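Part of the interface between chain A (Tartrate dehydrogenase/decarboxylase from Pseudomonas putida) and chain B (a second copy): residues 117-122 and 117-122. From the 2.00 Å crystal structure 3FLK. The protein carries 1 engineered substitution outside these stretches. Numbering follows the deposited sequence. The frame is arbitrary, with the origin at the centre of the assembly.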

# COMPACT_ATOMS: atom_id res chain seq x y z
N PRO A 117 12.79 9.09 -16.98
CA PRO A 117 13.71 8.57 -15.97
C PRO A 117 12.95 7.64 -15.02
O PRO A 117 12.14 8.10 -14.21
CB PRO A 117 14.19 9.83 -15.23
CG PRO A 117 13.79 10.99 -16.09
CD PRO A 117 12.56 10.54 -16.81
N CYS A 118 13.20 6.33 -15.15
CA CYS A 118 12.52 5.33 -14.33
C CYS A 118 13.00 5.40 -12.88
O CYS A 118 14.19 5.57 -12.62
CB CYS A 118 12.73 3.92 -14.89
SG CYS A 118 11.84 2.60 -14.01
N ALA A 119 12.05 5.29 -11.96
CA ALA A 119 12.35 5.30 -10.53
C ALA A 119 13.07 4.03 -10.09
O ALA A 119 13.79 4.03 -9.09
CB ALA A 119 11.07 5.48 -9.73
N LEU A 120 12.88 2.95 -10.85
CA LEU A 120 13.48 1.66 -10.54
C LEU A 120 14.79 1.46 -11.31
O LEU A 120 14.90 1.84 -12.47
CB LEU A 120 12.51 0.52 -10.86
CG LEU A 120 11.08 0.58 -10.30
CD1 LEU A 120 10.26 -0.58 -10.84
CD2 LEU A 120 11.06 0.58 -8.77
N ALA A 121 15.77 0.86 -10.64
CA ALA A 121 17.06 0.57 -11.25
C ALA A 121 16.97 -0.68 -12.12
O ALA A 121 16.21 -1.60 -11.82
CB ALA A 121 18.13 0.40 -10.18
N ASN A 122 17.75 -0.69 -13.20
CA ASN A 122 17.85 -1.84 -14.12
C ASN A 122 16.52 -2.25 -14.76
O ASN A 122 16.24 -3.43 -14.93
CB ASN A 122 18.51 -3.05 -13.43
CG ASN A 122 19.85 -2.71 -12.77
OD1 ASN A 122 20.15 -3.20 -11.68
ND2 ASN A 122 20.64 -1.87 -13.43
N PRO B 117 22.66 -3.92 -3.70
CA PRO B 117 22.05 -3.40 -4.93
C PRO B 117 20.65 -2.86 -4.63
O PRO B 117 19.74 -3.63 -4.33
CB PRO B 117 21.99 -4.63 -5.84
CG PRO B 117 22.91 -5.63 -5.23
CD PRO B 117 22.84 -5.38 -3.76
N CYS B 118 20.50 -1.54 -4.70
CA CYS B 118 19.22 -0.88 -4.42
C CYS B 118 18.24 -1.08 -5.58
O CYS B 118 18.63 -1.08 -6.74
CB CYS B 118 19.43 0.61 -4.14
SG CYS B 118 17.97 1.49 -3.50
N ALA B 119 16.97 -1.25 -5.23
CA ALA B 119 15.90 -1.40 -6.21
C ALA B 119 15.57 -0.08 -6.90
O ALA B 119 15.03 -0.07 -8.01
CB ALA B 119 14.67 -1.98 -5.55
N LEU B 120 15.89 1.02 -6.23
CA LEU B 120 15.62 2.36 -6.74
C LEU B 120 16.82 2.94 -7.48
O LEU B 120 17.97 2.70 -7.09
CB LEU B 120 15.21 3.31 -5.60
CG LEU B 120 14.13 2.88 -4.61
CD1 LEU B 120 13.94 3.95 -3.55
CD2 LEU B 120 12.80 2.58 -5.30
N ALA B 121 16.55 3.70 -8.54
CA ALA B 121 17.61 4.32 -9.34
C ALA B 121 18.22 5.53 -8.62
O ALA B 121 17.56 6.16 -7.79
CB ALA B 121 17.06 4.73 -10.70
N ASN B 122 19.47 5.82 -8.95
CA ASN B 122 20.23 6.97 -8.41
C ASN B 122 20.08 7.23 -6.90
O ASN B 122 19.99 8.38 -6.46
CB ASN B 122 19.99 8.25 -9.24
CG ASN B 122 18.51 8.63 -9.35
OD1 ASN B 122 17.87 9.00 -8.36
ND2 ASN B 122 17.97 8.56 -10.56

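The two copies meet through the same short segment, and the contact is nearly symmetric. Leu120(A) and Leu120(B) form a single beta bridge, with their CA atoms 4.4 Å apart. Two backbone hydrogen bonds hold it. Ala121(B) N donates to Ala119(A) O at 2.8 Å, and Ala121(A) N donates to Ala119(B) O at 2.9 Å. Both are close to linear. Each carbonyl also receives a CA-H...O contact: Leu120(B) CA lies 3.4 Å from Ala119(A) O, and Leu120(A) CA lies 3.4 Å from Ala119(B) O.

The side chains fit around this backbone bridge. Ala121(A) and Ala121(B) each point CB toward the other stretch. The two methyls approach at 4.5 Å, CB of Ala121(A) to CB of Ala121(B). Each also packs on a carbonyl: Ala121(B) CB is 3.6 Å from Cys118(A) O, and Ala121(A) CB is 3.8 Å from Cys118(B) O.

Leu120(A) and Leu120(B) point away overall and are buried. Both adopt chi1 m and chi2 t. Their ends still meet, with Leu120(A) CD2 4.4 Å from Leu120(B) CD2. This is a loose apolar contact.

Cys118(A) and Cys118(B) have chi1 t. This rotamer places the sulfur near the backbone two residues on, where it accepts a hydrogen bond within its own chain. Leu120(A) N donates to Cys118(A) SG at 3.3 Å, and Leu120(B) N to Cys118(B) SG at 3.5 Å. The side chains of Cys118(A) and Cys118(B) themselves stay clear of the other stretch.

Asn122(A) and Asn122(B) break the symmetry. Chi1 is m in Asn122(A) and p in Asn122(B). Both are exposed and neither touches the opposing stretch, so this contact does not impose one rotamer. Backbone phi and psi are positive in both. Pro117(A) and Pro117(B) are also exposed, and their rings have the same C-gamma exo pucker.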